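Local coordinates for protein pseudouridylate synthase RPUSD4, mitochondrial (PDB 5UBA) that catalyses the isomerisation of uridine to pseudouridine in mitochondrial RNAs, including 16S ribosomal RNA, here represented by its RluA-family synthase domain, at residues 39-44 with 88-93; 83-88 with 248-253; 235-240 with 284-289; 253-258 with 273-278. All blocks are in the same frame, centred on the assembly; numbering follows the deposited sequence.

Contact 1 of 4, residues 39-44 with 88-93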
loop_
_atom_site.group_PDB
_atom_site.type_symbol
_atom_site.label_atom_id
_atom_site.label_comp_id
_atom_site.label_asym_id
_atom_site.label_seq_id
_atom_site.Cartn_x
_atom_site.Cartn_y
_atom_site.Cartn_z
ATOM N N ILE A 39 -7.176 -7.714 -10.331
ATOM C CA ILE A 39 -7.022 -6.414 -10.985
ATOM C C ILE A 39 -5.793 -5.668 -10.463
ATOM O O ILE A 39 -5.194 -6.027 -9.447
ATOM C CB ILE A 39 -8.277 -5.533 -10.847
ATOM C CG1 ILE A 39 -8.556 -5.177 -9.402
ATOM C CG2 ILE A 39 -9.479 -6.216 -11.482
ATOM C CD1 ILE A 39 -9.649 -4.157 -9.228
ATOM N N ASN A 40 -5.452 -4.615 -11.193
ATOM C CA ASN A 40 -4.437 -3.659 -10.830
ATOM C C ASN A 40 -5.158 -2.382 -10.419
ATOM O O ASN A 40 -5.674 -1.617 -11.276
ATOM C CB ASN A 40 -3.507 -3.457 -12.019
ATOM C CG ASN A 40 -2.477 -2.381 -11.784
ATOM O OD1 ASN A 40 -2.440 -1.770 -10.729
ATOM N ND2 ASN A 40 -1.630 -2.151 -12.786
ATOM N N LYS A 41 -5.274 -2.156 -9.114
ATOM C CA LYS A 41 -6.058 -1.034 -8.632
ATOM C C LYS A 41 -5.334 0.274 -8.953
ATOM O O LYS A 41 -4.169 0.418 -8.614
ATOM C CB LYS A 41 -6.345 -1.097 -7.123
ATOM C CG LYS A 41 -7.409 -0.096 -6.676
ATOM C CD LYS A 41 -7.585 0.030 -5.176
ATOM C CE LYS A 41 -6.541 0.859 -4.501
ATOM N NZ LYS A 41 -6.386 2.286 -4.968
ATOM N N PRO A 42 -6.014 1.200 -9.629
ATOM C CA PRO A 42 -5.340 2.479 -9.909
ATOM C C PRO A 42 -5.187 3.385 -8.704
ATOM O O PRO A 42 -5.941 3.306 -7.719
ATOM C CB PRO A 42 -6.230 3.134 -10.982
ATOM C CG PRO A 42 -7.516 2.453 -10.890
ATOM C CD PRO A 42 -7.326 1.100 -10.280
ATOM N N TYR A 43 -4.188 4.270 -8.805
ATOM C CA TYR A 43 -3.948 5.271 -7.818
ATOM C C TYR A 43 -5.164 6.158 -7.598
ATOM O O TYR A 43 -5.782 6.643 -8.562
ATOM C CB TYR A 43 -2.752 6.139 -8.208
ATOM C CG TYR A 43 -2.418 7.173 -7.157
ATOM C CD1 TYR A 43 -1.654 6.838 -6.049
ATOM C CD2 TYR A 43 -2.933 8.476 -7.228
ATOM C CE1 TYR A 43 -1.367 7.758 -5.053
ATOM C CE2 TYR A 43 -2.638 9.398 -6.240
ATOM C CZ TYR A 43 -1.859 9.029 -5.158
ATOM O OH TYR A 43 -1.543 9.915 -4.161
ATOM N N GLY A 44 -5.533 6.311 -6.340
ATOM C CA GLY A 44 -6.561 7.266 -5.957
ATOM C C GLY A 44 -7.972 6.697 -5.917
ATOM O O GLY A 44 -8.885 7.398 -5.494
ATOM N N GLY A 88 -2.057 -1.418 -7.270
ATOM C CA GLY A 88 -1.570 -2.739 -7.554
ATOM C C GLY A 88 -2.509 -3.880 -7.231
ATOM O O GLY A 88 -3.714 -3.764 -7.388
ATOM N N VAL A 89 -1.929 -5.001 -6.788
ATOM C CA VAL A 89 -2.637 -6.290 -6.836
ATOM C C VAL A 89 -3.863 -6.316 -5.934
ATOM O O VAL A 89 -3.790 -6.075 -4.730
ATOM C CB VAL A 89 -1.718 -7.472 -6.414
ATOM C CG1 VAL A 89 -2.502 -8.787 -6.501
ATOM C CG2 VAL A 89 -0.494 -7.587 -7.294
ATOM N N MET A 90 -5.008 -6.624 -6.535
ATOM C CA MET A 90 -6.264 -6.718 -5.789
ATOM C C MET A 90 -7.092 -7.887 -6.333
ATOM O O MET A 90 -7.439 -7.925 -7.518
ATOM C CB MET A 90 -7.039 -5.399 -5.833
ATOM C CG MET A 90 -8.300 -5.415 -4.995
ATOM S SD MET A 90 -9.086 -3.802 -5.059
ATOM C CE MET A 90 -10.563 -4.164 -4.118
ATOM N N VAL A 91 -7.411 -8.824 -5.437
ATOM C CA VAL A 91 -8.107 -10.060 -5.762
ATOM C C VAL A 91 -9.621 -9.905 -5.528
ATOM O O VAL A 91 -10.063 -9.466 -4.474
ATOM C CB VAL A 91 -7.595 -11.224 -4.876
ATOM C CG1 VAL A 91 -8.344 -12.504 -5.180
ATOM C CG2 VAL A 91 -6.102 -11.429 -5.048
ATOM N N LEU A 92 -10.373 -10.258 -6.561
ATOM C CA LEU A 92 -11.828 -10.326 -6.518
ATOM C C LEU A 92 -12.236 -11.766 -6.788
ATOM O O LEU A 92 -11.516 -12.508 -7.433
ATOM C CB LEU A 92 -12.423 -9.441 -7.622
ATOM C CG LEU A 92 -11.966 -7.991 -7.657
ATOM C CD1 LEU A 92 -12.541 -7.247 -8.869
ATOM C CD2 LEU A 92 -12.356 -7.287 -6.390
ATOM N N ALA A 93 -13.411 -12.162 -6.279
ATOM C CA ALA A 93 -13.932 -13.509 -6.494
ATOM C C ALA A 93 -15.336 -13.506 -7.080
ATOM O O ALA A 93 -16.165 -12.693 -6.683
ATOM C CB ALA A 93 -13.967 -14.274 -5.194
#
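Ile39 and Met90 face each other as a hydrogen-bonded antiparallel pair, and the ladder continues through the non-hydrogen-bonded pair Asn40 and Val89 to a second hydrogen-bonded pair, Lys41 and Gly88. Strands 39-41 and 89-93 come within 4.9 Å between their short axes, their directions 129° apart. Ile39 N donates to Met90 O at 2.8 Å, and Met90 N donates back to Ile39 O at 3.0 Å. At the other end Lys41 N reaches Gly88 O over 2.8 Å, while Gly88 N donates back to Lys41 O. The chain turns a corner at Gly88, at backbone angles that would push a CB against the preceding carbonyl oxygen.

These are the two inner strands of a four-stranded antiparallel sheet in this RluA-family pseudouridine synthase. On one face Ile39 and Met90 run alongside each other. With chi1 at 64°, Ile39 holds CG1 between its backbone N and carbonyl carbon, 3.9 Å from Met90 CB, while its CG2 meets Leu92 CD1 at 4.2 Å. Helix 57-69 packs on this face through Ile57 and Leu61. Lys41 CD passes 4.1 Å from Met90 SD; the chain then bends, and NZ ends among the carbonyl oxygens of Thr86, Pro42, Leu45 and Lys84, more acceptors than its three protons can serve at once, close to Asp83, the probable catalytic aspartate. On the opposite face Asn40 OD1 turns in to 3.4 Å from Gly88 CA.

Contact 2 of 4, residues 83-88 with 248-253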
loop_
_atom_site.group_PDB
_atom_site.type_symbol
_atom_site.label_atom_id
_atom_site.label_comp_id
_atom_site.label_asym_id
_atom_site.label_seq_id
_atom_site.Cartn_x
_atom_site.Cartn_y
_atom_site.Cartn_z
ATOM N N ASP A 83 -5.832 0.629 0.416
ATOM C CA ASP A 83 -6.131 2.043 0.592
ATOM C C ASP A 83 -6.172 2.805 -0.722
ATOM O O ASP A 83 -5.612 2.371 -1.734
ATOM C CB ASP A 83 -5.121 2.679 1.565
ATOM C CG ASP A 83 -5.252 2.143 2.976
ATOM O OD1 ASP A 83 -6.381 1.819 3.431
ATOM O OD2 ASP A 83 -4.219 2.091 3.664
ATOM N N LYS A 84 -6.822 3.954 -0.692
ATOM C CA LYS A 84 -7.043 4.778 -1.884
ATOM C C LYS A 84 -5.760 5.110 -2.632
ATOM O O LYS A 84 -5.715 5.011 -3.832
ATOM C CB LYS A 84 -7.763 6.072 -1.467
ATOM C CG LYS A 84 -8.071 7.069 -2.556
ATOM C CD LYS A 84 -8.521 8.402 -1.966
ATOM C CE LYS A 84 -9.083 9.330 -3.036
ATOM N NZ LYS A 84 -9.721 10.511 -2.407
ATOM N N GLU A 85 -4.720 5.509 -1.905
ATOM C CA GLU A 85 -3.468 5.896 -2.542
ATOM C C GLU A 85 -2.492 4.752 -2.774
ATOM O O GLU A 85 -1.380 4.984 -3.227
ATOM C CB GLU A 85 -2.759 6.993 -1.741
ATOM C CG GLU A 85 -3.319 8.395 -1.918
ATOM C CD GLU A 85 -2.290 9.420 -1.442
ATOM O OE1 GLU A 85 -2.104 9.556 -0.232
ATOM O OE2 GLU A 85 -1.620 10.041 -2.291
ATOM N N THR A 86 -2.909 3.524 -2.497
ATOM C CA THR A 86 -2.150 2.348 -2.877
ATOM C C THR A 86 -2.549 1.873 -4.254
ATOM O O THR A 86 -3.714 1.934 -4.613
ATOM C CB THR A 86 -2.361 1.255 -1.825
ATOM O OG1 THR A 86 -1.936 1.798 -0.558
ATOM C CG2 THR A 86 -1.582 -0.057 -2.157
ATOM N N THR A 87 -1.576 1.400 -5.017
ATOM C CA THR A 87 -1.804 0.812 -6.310
ATOM C C THR A 87 -1.570 -0.694 -6.258
ATOM O O THR A 87 -0.973 -1.196 -5.309
ATOM C CB THR A 87 -0.866 1.433 -7.349
ATOM O OG1 THR A 87 0.485 1.253 -6.932
ATOM C CG2 THR A 87 -1.133 2.927 -7.537
ATOM N N GLY A 88 -2.057 -1.418 -7.270
ATOM C CA GLY A 88 -1.570 -2.739 -7.554
ATOM C C GLY A 88 -2.509 -3.880 -7.231
ATOM O O GLY A 88 -3.714 -3.764 -7.388
ATOM N N ILE A 248 2.808 15.777 -5.083
ATOM C CA ILE A 248 3.478 14.501 -5.272
ATOM C C ILE A 248 2.555 13.412 -4.675
ATOM O O ILE A 248 2.153 13.525 -3.517
ATOM C CB ILE A 248 4.836 14.447 -4.560
ATOM C CG1 ILE A 248 5.807 15.459 -5.182
ATOM C CG2 ILE A 248 5.455 13.059 -4.606
ATOM C CD1 ILE A 248 7.021 15.732 -4.350
ATOM N N PRO A 249 2.248 12.376 -5.472
ATOM C CA PRO A 249 1.432 11.274 -4.940
ATOM C C PRO A 249 2.208 10.378 -3.990
ATOM O O PRO A 249 3.434 10.287 -4.062
ATOM C CB PRO A 249 1.068 10.471 -6.167
ATOM C CG PRO A 249 2.223 10.680 -7.076
ATOM C CD PRO A 249 2.604 12.121 -6.876
ATOM N N LEU A 250 1.489 9.689 -3.123
ATOM C CA LEU A 250 2.111 8.590 -2.368
ATOM C C LEU A 250 2.694 7.551 -3.323
ATOM O O LEU A 250 2.134 7.293 -4.384
ATOM C CB LEU A 250 1.077 7.930 -1.475
ATOM C CG LEU A 250 1.623 6.998 -0.396
ATOM C CD1 LEU A 250 2.339 7.755 0.725
ATOM C CD2 LEU A 250 0.462 6.188 0.150
ATOM N N HIS A 251 3.848 6.979 -2.955
ATOM C CA HIS A 251 4.538 5.942 -3.719
ATOM C C HIS A 251 4.510 4.642 -2.919
ATOM O O HIS A 251 5.520 4.216 -2.351
ATOM C CB HIS A 251 5.978 6.344 -4.051
ATOM C CG HIS A 251 6.079 7.418 -5.090
ATOM N ND1 HIS A 251 5.555 8.678 -4.913
ATOM C CD2 HIS A 251 6.673 7.413 -6.297
ATOM C CE1 HIS A 251 5.817 9.403 -5.996
ATOM N NE2 HIS A 251 6.470 8.651 -6.855
ATOM N N LEU A 252 3.355 3.992 -2.921
ATOM C CA LEU A 252 3.142 2.711 -2.212
ATOM C C LEU A 252 2.359 1.757 -3.102
ATOM O O LEU A 252 1.187 2.008 -3.386
ATOM C CB LEU A 252 2.436 2.936 -0.888
ATOM C CG LEU A 252 2.118 1.680 -0.056
ATOM C CD1 LEU A 252 3.400 0.945 0.324
ATOM C CD2 LEU A 252 1.346 2.038 1.197
ATOM N N HIS A 253 3.020 0.700 -3.547
ATOM C CA HIS A 253 2.502 -0.247 -4.528
ATOM C C HIS A 253 2.400 -1.662 -3.936
ATOM O O HIS A 253 3.388 -2.186 -3.398
ATOM C CB HIS A 253 3.445 -0.265 -5.718
ATOM C CG HIS A 253 3.053 -1.215 -6.803
ATOM N ND1 HIS A 253 1.889 -1.077 -7.548
ATOM C CD2 HIS A 253 3.688 -2.306 -7.284
ATOM C CE1 HIS A 253 1.854 -2.034 -8.455
ATOM N NE2 HIS A 253 2.921 -2.801 -8.317
HETATM O O HOH W 1 1.007 4.897 -4.466
#
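Glu85 lays its side chain across Leu250 at about a right angle, CB 3.8 Å from Leu250 CD2. It follows the probable catalytic Asp83, which opens a type I turn to Thr86 and has a salt bridge to Lys198. The backbones do not bond directly here: a water 2.7 Å from Glu85 O accepts from Leu252 N and lies close to Leu250 O as well. Thr86 sets OG1 3.7 Å from Leu252 CD2, and its CA-H leans on Leu252 O. That same oxygen takes the Thr87 N-H, with 3.3 Å between Thr87 N and Leu252 O. Thr87 has OG1 between its backbone N and carbonyl carbon (chi1 57°), which brings the hydroxyl to the edge of the His253 ring for a 2.8 Å hydrogen bond between OG1 and ND1. Gly88 CA lies 3.6 Å from His253 CE1, and a CB would clash with that ring atom.

Strand 86-87 thus runs parallel to the start of strand 252-259, which on its other side pairs with strand 112-120. Helix 200-209 packs against Leu250 and Leu252 through Arg202 and Leu201, and helix 277-285 meets His253 through Phe279.

Contact 3 of 4, residues 235-240 with 284-289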
loop_
_atom_site.group_PDB
_atom_site.type_symbol
_atom_site.label_atom_id
_atom_site.label_comp_id
_atom_site.label_asym_id
_atom_site.label_seq_id
_atom_site.Cartn_x
_atom_site.Cartn_y
_atom_site.Cartn_z
ATOM N N LEU A 235 14.465 17.514 -4.622
ATOM C CA LEU A 235 13.633 18.320 -5.526
ATOM C C LEU A 235 14.253 18.494 -6.910
ATOM O O LEU A 235 13.552 18.401 -7.929
ATOM C CB LEU A 235 13.289 19.661 -4.903
ATOM C CG LEU A 235 12.355 19.607 -3.699
ATOM C CD1 LEU A 235 12.370 20.942 -2.958
ATOM C CD2 LEU A 235 10.931 19.200 -4.079
ATOM N N LYS A 236 15.562 18.731 -6.960
ATOM C CA LYS A 236 16.255 18.896 -8.229
ATOM C C LYS A 236 16.242 17.610 -9.062
ATOM O O LYS A 236 15.987 17.653 -10.261
ATOM C CB LYS A 236 17.692 19.381 -7.984
ATOM C CG LYS A 236 18.469 19.720 -9.240
ATOM C CD LYS A 236 19.726 20.509 -8.882
ATOM C CE LYS A 236 20.958 19.932 -9.556
ATOM N NZ LYS A 236 20.868 19.937 -11.043
ATOM N N LYS A 237 16.474 16.464 -8.421
ATOM C CA LYS A 237 16.348 15.165 -9.108
ATOM C C LYS A 237 14.941 14.953 -9.686
ATOM O O LYS A 237 14.792 14.561 -10.841
ATOM C CB LYS A 237 16.725 14.024 -8.167
ATOM C CG LYS A 237 18.213 13.903 -7.881
ATOM C CD LYS A 237 18.446 12.903 -6.758
ATOM C CE LYS A 237 19.915 12.639 -6.509
ATOM N NZ LYS A 237 20.094 12.142 -5.118
ATOM N N LEU A 238 13.937 15.285 -8.887
ATOM C CA LEU A 238 12.549 15.131 -9.314
ATOM C C LEU A 238 12.091 16.165 -10.325
ATOM O O LEU A 238 11.060 15.959 -10.949
ATOM C CB LEU A 238 11.597 15.148 -8.121
ATOM C CG LEU A 238 11.737 13.996 -7.126
ATOM C CD1 LEU A 238 10.819 14.238 -5.971
ATOM C CD2 LEU A 238 11.410 12.671 -7.783
ATOM N N GLY A 239 12.830 17.270 -10.477
ATOM C CA GLY A 239 12.455 18.344 -11.381
ATOM C C GLY A 239 11.314 19.206 -10.891
ATOM O O GLY A 239 10.544 19.727 -11.716
ATOM N N LEU A 240 11.215 19.380 -9.574
ATOM C CA LEU A 240 10.096 20.075 -8.933
ATOM C C LEU A 240 10.562 21.231 -8.085
ATOM O O LEU A 240 11.650 21.179 -7.521
ATOM C CB LEU A 240 9.307 19.104 -8.035
ATOM C CG LEU A 240 8.506 18.022 -8.751
ATOM C CD1 LEU A 240 7.988 16.992 -7.749
ATOM C CD2 LEU A 240 7.344 18.641 -9.518
ATOM N N HIS A 284 13.564 6.382 -11.545
ATOM C CA HIS A 284 14.595 6.797 -12.478
ATOM C C HIS A 284 15.161 8.151 -12.082
ATOM O O HIS A 284 16.401 8.344 -12.082
ATOM C CB HIS A 284 14.026 6.917 -13.888
ATOM C CG HIS A 284 15.042 7.365 -14.888
ATOM N ND1 HIS A 284 15.068 8.647 -15.397
ATOM C CD2 HIS A 284 16.101 6.719 -15.427
ATOM C CE1 HIS A 284 16.082 8.758 -16.237
ATOM N NE2 HIS A 284 16.728 7.606 -16.268
ATOM N N ARG A 285 14.292 9.096 -11.745
ATOM C CA ARG A 285 14.739 10.448 -11.386
ATOM C C ARG A 285 15.595 10.449 -10.133
ATOM O O ARG A 285 16.547 11.234 -10.014
ATOM C CB ARG A 285 13.557 11.407 -11.193
ATOM C CG ARG A 285 12.727 11.700 -12.436
ATOM C CD ARG A 285 13.550 12.098 -13.620
ATOM N NE ARG A 285 14.481 13.175 -13.301
ATOM C CZ ARG A 285 15.421 13.606 -14.145
ATOM N NH1 ARG A 285 16.240 14.586 -13.777
ATOM N NH2 ARG A 285 15.549 13.052 -15.349
ATOM N N LEU A 286 15.252 9.582 -9.180
ATOM C CA LEU A 286 15.950 9.509 -7.914
ATOM C C LEU A 286 17.202 8.625 -7.975
ATOM O O LEU A 286 17.895 8.505 -6.976
ATOM C CB LEU A 286 15.002 9.000 -6.817
ATOM C CG LEU A 286 13.912 9.994 -6.457
ATOM C CD1 LEU A 286 12.861 9.310 -5.597
ATOM C CD2 LEU A 286 14.448 11.220 -5.757
ATOM N N ARG A 287 17.487 8.042 -9.131
ATOM C CA ARG A 287 18.675 7.206 -9.389
ATOM C C ARG A 287 18.671 5.913 -8.622
ATOM O O ARG A 287 19.717 5.398 -8.239
ATOM C CB ARG A 287 19.963 7.990 -9.172
ATOM C CG ARG A 287 19.932 9.305 -9.935
ATOM C CD ARG A 287 21.120 10.159 -9.614
ATOM N NE ARG A 287 20.992 11.453 -10.289
ATOM C CZ ARG A 287 21.907 12.421 -10.247
ATOM N NH1 ARG A 287 21.675 13.567 -10.880
ATOM N NH2 ARG A 287 23.041 12.260 -9.548
ATOM N N LEU A 288 17.458 5.402 -8.413
ATOM C CA LEU A 288 17.233 4.088 -7.821
ATOM C C LEU A 288 17.096 3.072 -8.927
ATOM O O LEU A 288 16.707 3.408 -10.038
ATOM C CB LEU A 288 15.974 4.119 -6.960
ATOM C CG LEU A 288 16.085 5.052 -5.749
ATOM C CD1 LEU A 288 14.730 5.297 -5.083
ATOM C CD2 LEU A 288 17.079 4.524 -4.724
ATOM N N GLU A 289 17.466 1.838 -8.626
ATOM C CA GLU A 289 17.460 0.759 -9.583
ATOM C C GLU A 289 16.406 -0.273 -9.213
ATOM O O GLU A 289 16.118 -0.495 -8.041
ATOM C CB GLU A 289 18.829 0.078 -9.582
ATOM C CG GLU A 289 19.984 1.035 -9.859
ATOM C CD GLU A 289 21.301 0.315 -10.106
ATOM O OE1 GLU A 289 22.176 0.298 -9.202
ATOM O OE2 GLU A 289 21.463 -0.245 -11.209
HETATM O O HOH W 2 18.171 9.831 -4.594
#
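Arg285 wraps round the carbonyl oxygen of Lys237. Its CB starts 3.4 Å from Lys237 O; the chain then bends twice, chi2 -50° and chi3 -51°, curling CG and CD past the oxygen rather than out from the helix. NE closes the curl with a nearly straight hydrogen bond to Lys237 O of 2.8 Å, almost along the C=O axis, and NH1 adds a longer, more bent one to Lys237 O at 3.3 Å. The oxygen lies in the guanidinium plane, so one acceptor is held side-on by two nitrogens. Since Lys237 O belongs to the last turn of helix 232-238, the positive group probably also suits the negative end of the helix dipole. A leucine in place of Arg285 would probably leave this carbonyl without either donor and the two helix ends less firmly joined.

Lys237 replies with its own side chain: CB rests 3.4 Å from Arg285 O, CE lies over one face of the Arg287 guanidinium, and NZ donates to a water at 3.1 Å that in turn donates to Leu286 O. Next to this, Leu238 CD2 packs 3.9 Å from Leu286 CG.

Both helices finish here in Schellman motifs, with Gly239 and Arg287 at positive phi. The C-terminal ends of helices 232-238 and 277-285 thus meet at the surface, and Leu286 reaches inward to Ile118 of strand 112-120 and Ser186 of strand 186-193.

Contact 4 of 4, residues 253-258 with 273-278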
loop_
_atom_site.group_PDB
_atom_site.type_symbol
_atom_site.label_atom_id
_atom_site.label_comp_id
_atom_site.label_asym_id
_atom_site.label_seq_id
_atom_site.Cartn_x
_atom_site.Cartn_y
_atom_site.Cartn_z
ATOM N N HIS A 253 3.020 0.700 -3.547
ATOM C CA HIS A 253 2.502 -0.247 -4.528
ATOM C C HIS A 253 2.400 -1.662 -3.936
ATOM O O HIS A 253 3.388 -2.186 -3.398
ATOM C CB HIS A 253 3.445 -0.265 -5.718
ATOM C CG HIS A 253 3.053 -1.215 -6.803
ATOM N ND1 HIS A 253 1.889 -1.077 -7.548
ATOM C CD2 HIS A 253 3.688 -2.306 -7.284
ATOM C CE1 HIS A 253 1.854 -2.034 -8.455
ATOM N NE2 HIS A 253 2.921 -2.801 -8.317
ATOM N N ALA A 254 1.215 -2.266 -4.085
ATOM C CA ALA A 254 1.012 -3.673 -3.732
ATOM C C ALA A 254 1.569 -4.490 -4.899
ATOM O O ALA A 254 0.936 -4.668 -5.951
ATOM C CB ALA A 254 -0.467 -3.951 -3.492
ATOM N N ARG A 255 2.820 -4.907 -4.717
ATOM C CA ARG A 255 3.611 -5.549 -5.746
ATOM C C ARG A 255 3.284 -7.007 -5.960
ATOM O O ARG A 255 3.292 -7.497 -7.093
ATOM C CB ARG A 255 5.096 -5.407 -5.378
ATOM C CG ARG A 255 6.057 -6.139 -6.278
ATOM C CD ARG A 255 6.072 -5.552 -7.652
ATOM N NE ARG A 255 7.182 -6.089 -8.411
ATOM C CZ ARG A 255 7.469 -5.735 -9.656
ATOM N NH1 ARG A 255 6.726 -4.838 -10.301
ATOM N NH2 ARG A 255 8.534 -6.280 -10.256
ATOM N N GLN A 256 3.112 -7.739 -4.877
ATOM C CA GLN A 256 2.969 -9.180 -4.976
ATOM C C GLN A 256 2.042 -9.731 -3.899
ATOM O O GLN A 256 2.064 -9.259 -2.768
ATOM C CB GLN A 256 4.350 -9.817 -4.834
ATOM C CG GLN A 256 4.407 -11.333 -4.843
ATOM C CD GLN A 256 5.828 -11.842 -4.862
ATOM O OE1 GLN A 256 6.703 -11.288 -4.178
ATOM N NE2 GLN A 256 6.084 -12.896 -5.649
ATOM N N LEU A 257 1.288 -10.780 -4.251
ATOM C CA LEU A 257 0.520 -11.585 -3.307
ATOM C C LEU A 257 0.779 -13.033 -3.599
ATOM O O LEU A 257 0.695 -13.431 -4.760
ATOM C CB LEU A 257 -0.984 -11.374 -3.494
ATOM C CG LEU A 257 -1.681 -10.164 -2.944
ATOM C CD1 LEU A 257 -3.179 -10.291 -3.191
ATOM C CD2 LEU A 257 -1.412 -9.980 -1.445
ATOM N N ILE A 258 1.076 -13.829 -2.579
ATOM C CA ILE A 258 1.208 -15.277 -2.780
ATOM C C ILE A 258 0.087 -15.911 -1.952
ATOM O O ILE A 258 0.075 -15.788 -0.723
ATOM C CB ILE A 258 2.589 -15.832 -2.395
ATOM C CG1 ILE A 258 3.712 -15.035 -3.091
ATOM C CG2 ILE A 258 2.660 -17.323 -2.756
ATOM C CD1 ILE A 258 5.104 -15.435 -2.640
ATOM N N CYS A 273 2.379 -7.452 -9.887
ATOM C CA CYS A 273 1.882 -6.305 -10.655
ATOM C C CYS A 273 3.013 -5.337 -10.975
ATOM O O CYS A 273 3.759 -4.914 -10.080
ATOM C CB CYS A 273 0.787 -5.553 -9.867
ATOM S SG CYS A 273 -0.074 -4.319 -10.835
ATOM N N LYS A 274 3.098 -4.939 -12.250
ATOM C CA LYS A 274 4.006 -3.873 -12.660
ATOM C C LYS A 274 3.813 -2.615 -11.836
ATOM O O LYS A 274 2.703 -2.278 -11.403
ATOM C CB LYS A 274 3.782 -3.496 -14.146
ATOM C CG LYS A 274 2.457 -2.822 -14.441
ATOM C CD LYS A 274 2.240 -2.517 -15.921
ATOM C CE LYS A 274 0.858 -1.926 -16.166
ATOM N NZ LYS A 274 0.612 -0.665 -15.410
ATOM N N LEU A 275 4.900 -1.851 -11.697
ATOM C CA LEU A 275 4.802 -0.566 -11.051
ATOM C C LEU A 275 4.058 0.421 -11.940
ATOM O O LEU A 275 4.168 0.332 -13.186
ATOM C CB LEU A 275 6.193 0.014 -10.788
ATOM C CG LEU A 275 7.038 -0.628 -9.697
ATOM C CD1 LEU A 275 8.491 -0.166 -9.804
ATOM C CD2 LEU A 275 6.459 -0.322 -8.336
ATOM N N PRO A 276 3.342 1.369 -11.340
ATOM C CA PRO A 276 2.726 2.435 -12.150
ATOM C C PRO A 276 3.786 3.309 -12.804
ATOM O O PRO A 276 4.882 3.460 -12.276
ATOM C CB PRO A 276 1.904 3.250 -11.153
ATOM C CG PRO A 276 2.037 2.592 -9.832
ATOM C CD PRO A 276 3.051 1.510 -9.901
ATOM N N ARG A 277 3.460 3.864 -13.961
ATOM C CA ARG A 277 4.427 4.686 -14.682
ATOM C C ARG A 277 4.970 5.856 -13.836
ATOM O O ARG A 277 6.169 6.155 -13.909
ATOM C CB ARG A 277 3.831 5.154 -16.006
ATOM C CG ARG A 277 3.785 4.044 -17.043
ATOM C CD ARG A 277 5.168 3.626 -17.508
ATOM N N PHE A 278 4.142 6.480 -12.995
ATOM C CA PHE A 278 4.631 7.578 -12.141
ATOM C C PHE A 278 5.731 7.135 -11.165
ATOM O O PHE A 278 6.663 7.865 -10.846
ATOM C CB PHE A 278 3.526 8.315 -11.397
ATOM C CG PHE A 278 2.985 7.608 -10.183
ATOM C CD1 PHE A 278 3.526 7.828 -8.919
ATOM C CD2 PHE A 278 1.886 6.777 -10.289
ATOM C CE1 PHE A 278 2.997 7.202 -7.797
ATOM C CE2 PHE A 278 1.366 6.128 -9.167
ATOM C CZ PHE A 278 1.929 6.365 -7.921
#
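One face of the His253 ring receives Leu275 CA and Pro276 CD, both as CH-pi contacts; Pro276 CD stands 4.1 Å from the ring centroid. At the ring edge are Cys273 O, in line with NE2, and Cys273 SG, a sulfur-aromatic neighbour 4.8 Å from the centroid. His253 NE2 donates to Cys273 O at 2.9 Å, a straight bond of 169° that lies in the ring plane but comes in from above the carbonyl plane. Because ND1 is tied to Thr87 OG1, the ring is fixed at two corners. With an alanine in place of His253, Cys273 O and Thr87 OG1 would probably each lose this partner, and Leu275 and Pro276 the ring face they rest on.

The Arg255 side chain reaches the same carbonyl oxygen. The bend at chi2 (67°) carries the guanidinium to the loop, where NH1 makes a weak bond to Cys273 O at 3.0 Å and the edge of the group faces Leu275 N. The group also has a cation-pi contact with Trp116. Cys273 N donates to Arg255 O at 2.9 Å, a backbone bond at the end of the pairing with strand 269-272, after which the chain turns off toward Pro276, the N-cap of helix 277-285.

Arg255 and Gln256 both stand opposite Lys114 of strand 112-120, which makes this a classic beta bulge within strand 252-259, beside the loop that leads from strand 269-272 to helix 277-285.

Contacts 1, 2 and 4 form one cluster, centres about 9 to 11 Å apart, while contact 3 lies at the surface, its centre about 18 to 27 Å from theirs. Contacts 1 and 2 share Gly88, the corner where the chain passes from strand 86-87 of the mixed sheet to strand 89-93 of the four-stranded one. Contacts 2 and 4 share His253 on strand 252-259. Along the chain contacts 1 and 2 interleave, and contact 4 is nested within the loop closed by contact 3; both of these use helix 277-285. Segments distant in sequence thus join the two sheets beside the probable catalytic aspartate, and helix 277-285 leads from that junction to the periphery.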